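Local coordinates for T9SS C-terminal target domain-containing protein (PDB 5JVK) that probably hydrolyses O-glycosidic bonds in carbohydrates, as a family 39 glycoside hydrolase of a gut symbiont, at residues V431-Q436 with T441-W446; Q157-S162 with K209-R214; L220-N225 with V338-W343; H141-K146 with A201-Y206; P306-A309 with P313-W316. One frame throughout, in Å; residues are numbered along the deposited sequence.

Interaction 1: V431-Q436 with T441-W446; sequences VLAFGQ and TFYTAW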
# COMPACT_ATOMS: atom_id res chain seq x y z
N VAL A 431 -17.22 9.28 -11.90
CA VAL A 431 -18.22 8.97 -10.87
C VAL A 431 -18.50 7.47 -10.96
O VAL A 431 -19.01 6.99 -11.98
CB VAL A 431 -19.52 9.77 -11.04
CG1 VAL A 431 -20.49 9.46 -9.90
CG2 VAL A 431 -19.23 11.27 -11.08
N LEU A 432 -18.14 6.73 -9.91
CA LEU A 432 -18.15 5.27 -9.92
C LEU A 432 -18.98 4.76 -8.75
O LEU A 432 -18.93 5.34 -7.66
CB LEU A 432 -16.73 4.73 -9.79
CG LEU A 432 -15.64 5.33 -10.68
CD1 LEU A 432 -14.27 4.83 -10.24
CD2 LEU A 432 -15.90 5.00 -12.14
N ALA A 433 -19.73 3.68 -8.97
CA ALA A 433 -20.57 3.07 -7.94
C ALA A 433 -20.00 1.71 -7.52
O ALA A 433 -19.59 0.92 -8.36
CB ALA A 433 -21.99 2.90 -8.45
N PHE A 434 -19.98 1.47 -6.21
CA PHE A 434 -19.56 0.18 -5.65
C PHE A 434 -20.67 -0.33 -4.74
O PHE A 434 -21.55 0.44 -4.34
CB PHE A 434 -18.27 0.34 -4.86
CG PHE A 434 -17.08 0.69 -5.70
CD1 PHE A 434 -16.22 -0.30 -6.16
CD2 PHE A 434 -16.84 2.01 -6.06
CE1 PHE A 434 -15.12 0.02 -6.94
CE2 PHE A 434 -15.74 2.34 -6.85
CZ PHE A 434 -14.88 1.34 -7.29
N GLY A 435 -20.63 -1.61 -4.42
CA GLY A 435 -21.71 -2.21 -3.65
C GLY A 435 -21.57 -3.67 -3.29
O GLY A 435 -20.51 -4.27 -3.46
N GLN A 436 -22.67 -4.22 -2.78
CA GLN A 436 -22.71 -5.57 -2.23
C GLN A 436 -23.91 -6.31 -2.82
O GLN A 436 -25.03 -5.80 -2.79
CB GLN A 436 -22.85 -5.48 -0.71
CG GLN A 436 -22.56 -6.77 0.04
CD GLN A 436 -22.57 -6.58 1.55
OE1 GLN A 436 -23.12 -5.59 2.07
NE2 GLN A 436 -21.97 -7.52 2.27
N THR A 441 -23.70 0.62 -2.44
CA THR A 441 -23.46 1.07 -1.05
C THR A 441 -22.77 2.44 -0.96
O THR A 441 -22.98 3.16 0.01
CB THR A 441 -22.63 0.05 -0.24
OG1 THR A 441 -21.34 -0.13 -0.84
CG2 THR A 441 -23.36 -1.29 -0.18
N PHE A 442 -21.93 2.78 -1.94
CA PHE A 442 -21.39 4.13 -2.05
C PHE A 442 -20.98 4.49 -3.48
O PHE A 442 -20.79 3.61 -4.33
CB PHE A 442 -20.20 4.34 -1.09
CG PHE A 442 -18.91 3.72 -1.56
CD1 PHE A 442 -18.64 2.37 -1.34
CD2 PHE A 442 -17.94 4.49 -2.20
CE1 PHE A 442 -17.44 1.80 -1.76
CE2 PHE A 442 -16.74 3.92 -2.62
CZ PHE A 442 -16.50 2.58 -2.40
N TYR A 443 -20.88 5.80 -3.73
CA TYR A 443 -20.36 6.35 -4.99
C TYR A 443 -19.09 7.11 -4.66
O TYR A 443 -19.01 7.73 -3.61
CB TYR A 443 -21.36 7.30 -5.64
CG TYR A 443 -22.74 6.73 -5.82
CD1 TYR A 443 -23.66 6.73 -4.76
CD2 TYR A 443 -23.14 6.17 -7.03
CE1 TYR A 443 -24.93 6.19 -4.92
CE2 TYR A 443 -24.41 5.64 -7.20
CZ TYR A 443 -25.30 5.64 -6.13
OH TYR A 443 -26.56 5.11 -6.28
N THR A 444 -18.10 7.07 -5.55
CA THR A 444 -16.90 7.89 -5.42
C THR A 444 -16.81 8.83 -6.61
O THR A 444 -17.23 8.47 -7.71
CB THR A 444 -15.60 7.07 -5.28
OG1 THR A 444 -14.51 7.96 -5.04
CG2 THR A 444 -15.30 6.23 -6.52
N ALA A 445 -16.25 10.02 -6.40
CA ALA A 445 -16.13 11.01 -7.46
C ALA A 445 -14.86 11.83 -7.33
O ALA A 445 -14.49 12.25 -6.23
CB ALA A 445 -17.35 11.93 -7.46
N TRP A 446 -14.19 12.04 -8.46
CA TRP A 446 -12.99 12.87 -8.52
C TRP A 446 -12.80 13.42 -9.93
O TRP A 446 -13.45 12.97 -10.88
CB TRP A 446 -11.75 12.09 -8.07
CG TRP A 446 -11.22 11.04 -9.03
CD1 TRP A 446 -10.37 11.25 -10.07
CD2 TRP A 446 -11.48 9.64 -8.99
NE1 TRP A 446 -10.10 10.06 -10.70
CE2 TRP A 446 -10.77 9.06 -10.07
CE3 TRP A 446 -12.26 8.81 -8.17
CZ2 TRP A 446 -10.80 7.68 -10.33
CZ3 TRP A 446 -12.29 7.44 -8.44
CH2 TRP A 446 -11.57 6.89 -9.51
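Leu-432 and Thr-444 pair their backbones in both directions, each amide 2.9 Å from the other's carbonyl (Leu-432 N to Thr-444 O, Thr-444 N to Leu-432 O), within an antiparallel hairpin. Phe-434 N donates almost straight to Phe-442 O (179°). Phe-434 O takes two amides: Thr-441 N at 2.9 Å and, weakly, Phe-442 N at 3.4 Å. Two residues thus face one, a classic beta bulge.

Apolar contacts divide between the faces. Ala-433 CB lies against Tyr-443 CD2 on one. On the other, Leu-432 CD1 touches Trp-446 CH2 at 3.5 Å, while Trp-446 NE1 bonds to Asp-297. The Phe-434 and Phe-442 rings are tilted by only 11° but offset, centroids 5.3 Å apart, with little overlap. With CG between its backbone N and carbonyl carbon (chi1 77°), Phe-442 brings CE1 to 3.5 Å from Phe-434 CB. Replacing Phe-442 by an alanine would probably open a gap beside Phe-434 and allow its ring to turn.

Helix 350-366 packs on this second face through Arg-359, Leu-362, Arg-365 and Arg-366. Main-chain bonds therefore set the strand pairing, while aromatic and aliphatic groups give a largely apolar face against which that helix lies.

Interaction 2: Q157-S162 with K209-R214; sequences QFVSAS and KEMGNR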
# COMPACT_ATOMS: atom_id res chain seq x y z
N GLN A 157 9.70 -11.98 13.83
CA GLN A 157 9.15 -10.68 14.24
C GLN A 157 8.06 -10.17 13.29
O GLN A 157 6.98 -9.79 13.73
CB GLN A 157 10.26 -9.62 14.37
CG GLN A 157 11.18 -9.81 15.58
CD GLN A 157 12.29 -8.78 15.64
OE1 GLN A 157 13.20 -8.78 14.80
NE2 GLN A 157 12.24 -7.89 16.63
N PHE A 158 8.37 -10.19 11.99
CA PHE A 158 7.41 -9.79 10.94
C PHE A 158 6.12 -10.62 10.96
O PHE A 158 5.02 -10.07 10.96
CB PHE A 158 8.04 -9.86 9.53
CG PHE A 158 8.59 -8.55 9.03
CD1 PHE A 158 9.96 -8.36 8.86
CD2 PHE A 158 7.73 -7.50 8.71
CE1 PHE A 158 10.46 -7.15 8.39
CE2 PHE A 158 8.22 -6.29 8.25
CZ PHE A 158 9.59 -6.12 8.09
N VAL A 159 6.28 -11.94 10.99
CA VAL A 159 5.15 -12.86 10.87
C VAL A 159 4.25 -12.86 12.11
O VAL A 159 3.02 -12.86 11.98
CB VAL A 159 5.62 -14.30 10.52
CG1 VAL A 159 4.45 -15.29 10.53
CG2 VAL A 159 6.29 -14.31 9.15
N SER A 160 4.84 -12.85 13.31
CA SER A 160 4.04 -12.82 14.55
C SER A 160 3.30 -11.49 14.71
O SER A 160 2.14 -11.47 15.11
CB SER A 160 4.91 -13.11 15.78
OG SER A 160 5.72 -12.00 16.13
N ALA A 161 3.98 -10.38 14.40
CA ALA A 161 3.36 -9.05 14.41
C ALA A 161 2.22 -8.92 13.38
O ALA A 161 1.24 -8.23 13.64
CB ALA A 161 4.40 -7.97 14.17
N SER A 162 2.36 -9.59 12.24
CA SER A 162 1.29 -9.64 11.23
C SER A 162 0.06 -10.40 11.74
O SER A 162 -1.07 -10.02 11.46
CB SER A 162 1.78 -10.29 9.93
OG SER A 162 2.91 -9.63 9.40
N LYS A 209 8.63 -24.59 4.56
CA LYS A 209 8.37 -25.63 5.57
C LYS A 209 8.22 -25.04 6.97
O LYS A 209 7.26 -25.34 7.69
CB LYS A 209 9.52 -26.65 5.61
CG LYS A 209 9.17 -27.99 6.25
CD LYS A 209 10.42 -28.76 6.63
CE LYS A 209 10.10 -30.06 7.35
NZ LYS A 209 9.57 -31.11 6.42
N GLU A 210 9.18 -24.19 7.34
CA GLU A 210 9.27 -23.60 8.68
C GLU A 210 8.04 -22.76 9.01
O GLU A 210 7.44 -22.93 10.07
CB GLU A 210 10.54 -22.73 8.77
CG GLU A 210 10.85 -22.15 10.15
CD GLU A 210 11.20 -23.20 11.21
OE1 GLU A 210 11.50 -24.36 10.85
OE2 GLU A 210 11.18 -22.84 12.40
N MET A 211 7.68 -21.87 8.10
CA MET A 211 6.52 -20.99 8.26
C MET A 211 5.21 -21.74 8.09
O MET A 211 4.26 -21.52 8.84
CB MET A 211 6.58 -19.83 7.27
CG MET A 211 7.74 -18.88 7.51
SD MET A 211 7.55 -18.01 9.07
CE MET A 211 9.18 -17.30 9.28
N GLY A 212 5.16 -22.63 7.09
CA GLY A 212 3.95 -23.38 6.79
C GLY A 212 2.92 -22.46 6.16
O GLY A 212 3.24 -21.71 5.24
N ASN A 213 1.69 -22.52 6.69
CA ASN A 213 0.59 -21.66 6.22
C ASN A 213 0.47 -20.35 7.02
O ASN A 213 -0.53 -19.64 6.90
CB ASN A 213 -0.72 -22.44 6.21
CG ASN A 213 -0.73 -23.53 5.14
OD1 ASN A 213 0.31 -23.90 4.60
ND2 ASN A 213 -1.92 -24.04 4.83
N ARG A 214 1.50 -20.03 7.81
CA ARG A 214 1.67 -18.68 8.36
C ARG A 214 2.04 -17.69 7.24
O ARG A 214 1.77 -16.49 7.36
CB ARG A 214 2.74 -18.67 9.45
CG ARG A 214 2.45 -19.57 10.64
CD ARG A 214 3.62 -19.59 11.62
NE ARG A 214 3.70 -18.35 12.39
CZ ARG A 214 4.75 -17.97 13.13
NH1 ARG A 214 5.85 -18.72 13.22
NH2 ARG A 214 4.70 -16.81 13.79
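Val-159 projects from helix 153-164 onto Met-211 in the last turn of helix 194-211 and Arg-214 just past it, joining two successive outer helices of the (beta/alpha)8 barrel. The close part of the contact is built on the two methyls of this one valine. CG1, anti to the backbone N (chi1 174°), sits over one face of the Arg-214 guanidinium, 3.6 Å from NH2 and 3.7 Å from CZ. CG2 turns to the thioether instead, with Met-211 SD 3.9 Å away. The arginine reaches this place by a bend at chi3 (74°), which folds its flat end back across the valine while NH2 forms a salt bridge with Glu-163. Glu-163 stands one turn beyond Val-159 on helix 153-164, and the bond probably limits the turning of the guanidinium over the methyl. A glycine in place of Val-159 would probably leave the Met-211 sulfur and one guanidinium face without their packing partner, and the arginine less restrained in its rotation.

Toward the partly exposed side the fit is looser. Ser-160 CB stays 4.2 Å from Arg-214 NH2, and its hydroxyl bonds within its own helix to Tyr-156 O. Helix 194-211 ends at Gly-212, whose positive phi (72°) suits glycine, and the chain turns to bring Arg-214 back toward helix 153-164. Behind Val-159, that helix has an internal hydroxyl bond: Ser-162 OG donates to Phe-158 O at 2.7 Å from above the carbonyl plane, on the face opposite to Ser-162 N.

Interaction 3: L220-N225 with V338-W343; sequences LWNEPN and VTEIGW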
# COMPACT_ATOMS: atom_id res chain seq x y z
N LEU A 220 9.37 -15.12 -5.86
CA LEU A 220 10.73 -15.52 -6.21
C LEU A 220 11.47 -14.35 -6.86
O LEU A 220 11.24 -14.02 -8.02
CB LEU A 220 10.71 -16.77 -7.11
CG LEU A 220 12.01 -17.54 -7.40
CD1 LEU A 220 12.99 -16.73 -8.24
CD2 LEU A 220 12.69 -18.00 -6.11
N TRP A 221 12.35 -13.72 -6.07
CA TRP A 221 13.28 -12.67 -6.51
C TRP A 221 12.60 -11.32 -6.71
O TRP A 221 11.49 -11.25 -7.23
CB TRP A 221 14.06 -13.09 -7.78
CG TRP A 221 15.52 -12.77 -7.72
CD1 TRP A 221 16.12 -11.61 -8.10
CD2 TRP A 221 16.56 -13.62 -7.22
NE1 TRP A 221 17.48 -11.68 -7.88
CE2 TRP A 221 17.77 -12.91 -7.35
CE3 TRP A 221 16.58 -14.91 -6.69
CZ2 TRP A 221 19.00 -13.45 -6.95
CZ3 TRP A 221 17.81 -15.45 -6.29
CH2 TRP A 221 19.00 -14.72 -6.43
N ASN A 222 13.28 -10.25 -6.30
CA ASN A 222 12.79 -8.88 -6.47
C ASN A 222 13.47 -8.21 -7.67
O ASN A 222 14.67 -7.98 -7.65
CB ASN A 222 13.04 -8.05 -5.21
CG ASN A 222 12.50 -6.64 -5.33
OD1 ASN A 222 11.29 -6.43 -5.28
ND2 ASN A 222 13.39 -5.68 -5.51
N GLU A 223 12.67 -7.91 -8.69
CA GLU A 223 13.12 -7.21 -9.90
C GLU A 223 14.38 -7.81 -10.56
O GLU A 223 15.40 -7.13 -10.69
CB GLU A 223 13.32 -5.72 -9.60
CG GLU A 223 12.07 -5.04 -9.08
CD GLU A 223 12.18 -3.53 -9.04
OE1 GLU A 223 13.32 -3.00 -9.02
OE2 GLU A 223 11.12 -2.86 -9.02
N PRO A 224 14.30 -9.09 -11.00
CA PRO A 224 15.39 -9.70 -11.76
C PRO A 224 15.38 -9.25 -13.23
O PRO A 224 15.09 -10.04 -14.13
CB PRO A 224 15.09 -11.20 -11.62
CG PRO A 224 13.61 -11.25 -11.53
CD PRO A 224 13.26 -10.07 -10.67
N ASN A 225 15.71 -7.98 -13.46
CA ASN A 225 15.75 -7.39 -14.80
C ASN A 225 16.98 -7.90 -15.56
O ASN A 225 16.92 -8.18 -16.75
CB ASN A 225 15.76 -5.87 -14.71
CG ASN A 225 14.46 -5.30 -14.17
OD1 ASN A 225 14.43 -4.72 -13.08
ND2 ASN A 225 13.39 -5.46 -14.92
N VAL A 338 0.17 -7.28 -7.77
CA VAL A 338 0.81 -5.97 -7.94
C VAL A 338 1.67 -5.72 -6.69
O VAL A 338 1.27 -5.00 -5.77
CB VAL A 338 -0.23 -4.86 -8.19
CG1 VAL A 338 0.46 -3.53 -8.47
CG2 VAL A 338 -1.15 -5.25 -9.33
N THR A 339 2.84 -6.34 -6.67
CA THR A 339 3.68 -6.39 -5.46
C THR A 339 4.42 -5.09 -5.14
O THR A 339 4.91 -4.93 -4.02
CB THR A 339 4.68 -7.57 -5.51
OG1 THR A 339 5.54 -7.44 -6.65
CG2 THR A 339 3.93 -8.89 -5.58
N GLU A 340 4.50 -4.17 -6.10
CA GLU A 340 4.86 -2.77 -5.80
C GLU A 340 4.10 -1.82 -6.72
O GLU A 340 4.06 -2.01 -7.93
CB GLU A 340 6.36 -2.51 -5.97
CG GLU A 340 7.27 -3.22 -4.99
CD GLU A 340 8.73 -2.82 -5.13
OE1 GLU A 340 9.03 -1.79 -5.78
OE2 GLU A 340 9.59 -3.55 -4.60
N ILE A 341 3.50 -0.79 -6.13
CA ILE A 341 3.06 0.39 -6.87
C ILE A 341 3.10 1.56 -5.90
O ILE A 341 2.78 1.40 -4.72
CB ILE A 341 1.67 0.19 -7.52
CG1 ILE A 341 1.32 1.39 -8.41
CG2 ILE A 341 0.59 -0.04 -6.47
CD1 ILE A 341 0.10 1.17 -9.28
N GLY A 342 3.50 2.73 -6.38
CA GLY A 342 3.58 3.90 -5.51
C GLY A 342 4.02 5.18 -6.18
O GLY A 342 4.49 5.17 -7.32
N TRP A 343 3.82 6.27 -5.46
CA TRP A 343 4.27 7.60 -5.85
C TRP A 343 5.03 8.19 -4.67
O TRP A 343 4.78 7.82 -3.52
CB TRP A 343 3.07 8.48 -6.21
CG TRP A 343 2.39 8.12 -7.50
CD1 TRP A 343 2.53 8.75 -8.69
CD2 TRP A 343 1.46 7.05 -7.72
NE1 TRP A 343 1.75 8.15 -9.65
CE2 TRP A 343 1.08 7.10 -9.08
CE3 TRP A 343 0.91 6.06 -6.90
CZ2 TRP A 343 0.18 6.19 -9.64
CZ3 TRP A 343 0.02 5.16 -7.45
CH2 TRP A 343 -0.34 5.23 -8.81
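Glu-340 faces Asn-222 and Glu-223 across the end of the barrel, its chain crossing theirs at about a right angle. The segment carrying it begins at Val-338, whose backbone bonds to Phe-374 and whose side chain packs on Val-373. Thr-339 turns its hydroxyl to His-288 NE2 and to Glu-219. The same imidazole holds Glu-223 through ND1, so one histidine ties both sides of the contact.

At Glu-340 the chain runs extended beyond CG toward the opposite loop. Its OE2 lies 3.4 Å from Asn-222 OD1, the amide and carboxylate planes 27° apart. Both oxygens are acceptors, and Arg-134 serves them together, NH1 in a salt bridge with the carboxylate and NH2 bonded to the amide oxygen. Glu-340 OE1, bonded to Tyr-290 OH, stands 4.0 Å from Glu-223 OE2. A glutamate just after the fourth strand, preceded by an asparagine, and one near the C-terminal end of the seventh are consistent with the acid/base and nucleophile of retaining clan GH-A hydrolases. A glycerol about 3 Å from the Glu-340 side chain, probably from the crystallisation liquor, is consistent with a pocket.

Ile-341 turns outward to Val-373 and Thr-360, and beyond Gly-342 the Trp-343 indole bonds to Asn-294 O. Strand 335-341 thus runs between strands 284-287 and 373-375 with helix 350-366 outside, while residues 220-225 link strand 217-220 to helix 229-247.

Interaction 4: H141-K146 with A201-Y206; sequences HVEPAK and ANALAY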
# COMPACT_ATOMS: atom_id res chain seq x y z
N HIS A 141 20.97 -14.73 4.07
CA HIS A 141 20.65 -14.84 5.50
C HIS A 141 20.02 -16.18 5.90
O HIS A 141 20.21 -16.63 7.03
CB HIS A 141 19.75 -13.68 5.94
CG HIS A 141 20.39 -12.33 5.83
ND1 HIS A 141 19.67 -11.17 5.61
CD2 HIS A 141 21.69 -11.95 5.89
CE1 HIS A 141 20.49 -10.14 5.55
NE2 HIS A 141 21.73 -10.59 5.72
N VAL A 142 19.28 -16.83 4.99
CA VAL A 142 18.68 -18.15 5.27
C VAL A 142 19.70 -19.29 5.19
O VAL A 142 19.64 -20.22 6.00
CB VAL A 142 17.43 -18.42 4.39
CG1 VAL A 142 17.17 -19.91 4.16
CG2 VAL A 142 16.21 -17.81 5.05
N GLU A 143 20.63 -19.22 4.23
CA GLU A 143 21.66 -20.25 4.04
C GLU A 143 23.05 -19.60 4.15
O GLU A 143 23.67 -19.28 3.14
CB GLU A 143 21.45 -20.93 2.67
CG GLU A 143 22.37 -22.10 2.36
CD GLU A 143 22.01 -22.83 1.07
OE1 GLU A 143 21.20 -22.32 0.27
OE2 GLU A 143 22.55 -23.94 0.84
N PRO A 144 23.55 -19.39 5.40
CA PRO A 144 24.86 -18.76 5.58
C PRO A 144 26.04 -19.63 5.10
O PRO A 144 27.07 -19.09 4.70
CB PRO A 144 24.95 -18.52 7.09
CG PRO A 144 23.61 -18.83 7.65
CD PRO A 144 22.97 -19.79 6.70
N ALA A 145 25.88 -20.95 5.18
CA ALA A 145 26.82 -21.91 4.60
C ALA A 145 26.05 -22.94 3.78
O ALA A 145 24.85 -23.13 3.97
CB ALA A 145 27.62 -22.59 5.70
N LYS A 146 26.77 -23.62 2.89
CA LYS A 146 26.17 -24.56 1.94
C LYS A 146 25.46 -25.71 2.66
O LYS A 146 26.08 -26.43 3.44
CB LYS A 146 27.25 -25.12 1.00
CG LYS A 146 26.71 -25.91 -0.19
CD LYS A 146 27.82 -26.38 -1.12
CE LYS A 146 28.50 -25.22 -1.84
NZ LYS A 146 29.38 -25.67 -2.95
N ALA A 201 16.44 -23.40 -4.53
CA ALA A 201 15.20 -24.15 -4.36
C ALA A 201 15.05 -24.78 -2.97
O ALA A 201 13.99 -24.67 -2.36
CB ALA A 201 15.09 -25.23 -5.43
N ASN A 202 16.12 -25.41 -2.49
CA ASN A 202 16.11 -26.04 -1.17
C ASN A 202 16.16 -25.01 -0.03
O ASN A 202 15.67 -25.29 1.07
CB ASN A 202 17.27 -27.04 -1.03
CG ASN A 202 17.13 -28.23 -1.96
OD1 ASN A 202 16.03 -28.74 -2.18
ND2 ASN A 202 18.25 -28.71 -2.49
N ALA A 203 16.75 -23.84 -0.28
CA ALA A 203 16.78 -22.75 0.70
C ALA A 203 15.39 -22.15 0.93
O ALA A 203 14.99 -21.91 2.07
CB ALA A 203 17.75 -21.66 0.28
N LEU A 204 14.67 -21.90 -0.16
CA LEU A 204 13.28 -21.42 -0.09
C LEU A 204 12.36 -22.49 0.49
O LEU A 204 11.50 -22.18 1.32
CB LEU A 204 12.78 -20.97 -1.47
CG LEU A 204 11.32 -20.49 -1.58
CD1 LEU A 204 11.03 -19.36 -0.61
CD2 LEU A 204 11.02 -20.06 -3.01
N ALA A 205 12.54 -23.73 0.04
CA ALA A 205 11.75 -24.87 0.53
C ALA A 205 11.87 -25.05 2.04
O ALA A 205 10.89 -25.42 2.69
CB ALA A 205 12.16 -26.14 -0.19
N TYR A 206 13.06 -24.80 2.59
CA TYR A 206 13.27 -24.77 4.04
C TYR A 206 12.42 -23.69 4.70
O TYR A 206 11.74 -23.95 5.71
CB TYR A 206 14.75 -24.54 4.40
CG TYR A 206 14.96 -24.10 5.83
CD1 TYR A 206 15.20 -22.76 6.14
CD2 TYR A 206 14.88 -25.01 6.88
CE1 TYR A 206 15.38 -22.34 7.45
CE2 TYR A 206 15.05 -24.61 8.20
CZ TYR A 206 15.31 -23.27 8.48
OH TYR A 206 15.48 -22.87 9.78
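Val-142 points its CG1 methyl at one turn of helix 194-211, toward Ala-203 and Tyr-206. A chi1 of 153° swings this methyl to the side away from the backbone N, within 3.6 Å of Ala-203 O and 4.0 Å of Tyr-206 CD1. The side chains of Val-142 and Tyr-206 cross at a slant. Ala-203 and Tyr-206 stand three residues apart on the helix, so both turn to the same side, and CG1 lies against the Ala-203 carbonyl oxygen, near the Ala-203 methyl and the Tyr-206 ring. Ala-203 CB itself is 4.3 Å from Val-142 CG1. The Tyr-206 ring has another aromatic companion in Tyr-149, whose plane lies at about 20° to it.

Glu-143, the first residue beyond helix 139-142, comes down beside the valine as an extended chain. It sets OE1 3.5 Å from Ala-203 CB, a van der Waals approach. The carboxylate has polar partners of its own: OE1 takes Trp-139 NE1, and OE2 takes Gly-147 N and bonds to Tyr-181 OH.

The small alanine lets the loop approach closely, the CA atoms of Glu-143 and Ala-203 being 6.4 Å apart. The contact thus joins the short helix 139-142 and the residue after it to an outer helix by van der Waals contact, in part against oxygens, and its buried carboxylate, with hydrogen bonds at both oxygens, is likely to be stabilised in its ionised form.

Interaction 5: P306-A309 with P313-W316; sequences PIPA and PTVW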
# COMPACT_ATOMS: atom_id res chain seq x y z
N PRO A 306 1.60 -3.76 -27.03
CA PRO A 306 0.23 -4.32 -26.93
C PRO A 306 -0.88 -3.38 -26.41
O PRO A 306 -2.05 -3.64 -26.67
CB PRO A 306 0.40 -5.50 -25.97
CG PRO A 306 1.83 -5.90 -26.10
CD PRO A 306 2.58 -4.62 -26.35
N ILE A 307 -0.50 -2.30 -25.70
CA ILE A 307 -1.45 -1.46 -24.94
C ILE A 307 -1.33 0.04 -25.29
O ILE A 307 -0.21 0.53 -25.44
CB ILE A 307 -1.26 -1.63 -23.40
CG1 ILE A 307 0.22 -1.56 -22.99
CG2 ILE A 307 -1.85 -2.96 -22.94
CD1 ILE A 307 0.46 -1.56 -21.50
N PRO A 308 -2.47 0.77 -25.41
CA PRO A 308 -2.42 2.21 -25.77
C PRO A 308 -1.59 3.09 -24.83
O PRO A 308 -0.77 3.90 -25.29
CB PRO A 308 -3.90 2.63 -25.74
CG PRO A 308 -4.62 1.57 -24.98
CD PRO A 308 -3.86 0.30 -25.26
N ALA A 309 -1.81 2.95 -23.52
CA ALA A 309 -1.02 3.64 -22.50
C ALA A 309 -0.91 2.79 -21.24
O ALA A 309 -1.78 1.96 -20.98
CB ALA A 309 -1.64 4.99 -22.17
N PRO A 313 -6.66 1.62 -15.83
CA PRO A 313 -7.78 1.18 -16.68
C PRO A 313 -7.40 0.39 -17.94
O PRO A 313 -8.24 -0.35 -18.46
CB PRO A 313 -8.46 2.50 -17.05
CG PRO A 313 -8.10 3.44 -15.96
CD PRO A 313 -6.70 3.08 -15.59
N THR A 314 -6.17 0.54 -18.43
CA THR A 314 -5.68 -0.23 -19.57
C THR A 314 -4.98 -1.51 -19.13
O THR A 314 -5.25 -2.59 -19.67
CB THR A 314 -4.69 0.59 -20.42
OG1 THR A 314 -5.33 1.80 -20.85
CG2 THR A 314 -4.22 -0.19 -21.64
N VAL A 315 -4.07 -1.39 -18.16
CA VAL A 315 -3.23 -2.51 -17.71
C VAL A 315 -4.02 -3.61 -16.99
O VAL A 315 -3.78 -4.79 -17.23
CB VAL A 315 -2.06 -2.01 -16.82
CG1 VAL A 315 -1.29 -3.18 -16.20
CG2 VAL A 315 -1.11 -1.13 -17.62
N TRP A 316 -4.95 -3.23 -16.11
CA TRP A 316 -5.68 -4.21 -15.30
C TRP A 316 -6.50 -5.19 -16.17
O TRP A 316 -6.33 -6.40 -16.04
CB TRP A 316 -6.55 -3.55 -14.20
CG TRP A 316 -5.90 -3.42 -12.82
CD1 TRP A 316 -6.44 -3.80 -11.62
CD2 TRP A 316 -4.61 -2.85 -12.50
NE1 TRP A 316 -5.58 -3.52 -10.59
CE2 TRP A 316 -4.46 -2.93 -11.10
CE3 TRP A 316 -3.58 -2.29 -13.26
CZ2 TRP A 316 -3.31 -2.47 -10.44
CZ3 TRP A 316 -2.44 -1.83 -12.61
CH2 TRP A 316 -2.31 -1.92 -11.21
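Ala-309 O is met by three atoms of the Thr-314 side chain: CB and CG2 both lie 3.3 Å from it, and OG1 is 3.6 Å away. These are van der Waals approaches; the hydroxyl has its hydrogen bond with OD1 of Asn-311, in the short link between the two segments. The carbonyl oxygen therefore rests against the branched end of the side chain, which presents mainly its carbon atoms.

The CG2 methyl carries most of the remaining contact. A chi1 of -57° sets OG1 opposite the carbonyl carbon and CG2 opposite the backbone N, directing the methyl into the bend of residues 306-309, where Ile-307 CB and Pro-308 CD each stand 3.7 Å from it. Both side chains run slantwise to that of Thr-314, so the methyl is enclosed by the isoleucine branch point, the proline ring and the Ala-309 carbonyl. Beyond it, Ile-307 CD1 reaches Val-315 CG2 at 4.2 Å, a looser touch, and the isoleucine also packs on Tyr-318, one turn farther. Val-315 also touches Pro-265.

Residues 313-316 belong to the first turn of helix 312-325, one of the outer helices of the barrel, and the loop after strand 284-287 folds back on them just before the helix starts. A sulfate, probably from the crystallisation liquor, lies about 4 Å from the Ile-307 side chain. Methyl and ring contacts, with the bond of the Thr-314 hydroxyl to Asn-311, hold this loop against the start of its helix; the contact is largely apolar, and even the Ala-309 carbonyl lies mainly against carbon atoms.

How the interactions relate
From the N terminus, interaction 4 opens first and interaction 2 next. Both close on helix 194-211, at residues 201-206 and then 209-214, so the two loops cross and bind successive barrel elements to one helix. Interaction 3 then spans from the fourth barrel strand to the seventh, and interaction 5 is a short loop nested inside it. Side chains connect neighbouring contacts: Leu-220 CD2 packs 4.1 Å from Leu-204 CD2 between interactions 3 and 4, and Val-338 CG2 lies 3.7 Å from Trp-316 CZ2 between 3 and 5. Interaction 1 follows separately as a hairpin of the C-terminal sheet, its nearest atoms about 8 Å from interaction 5.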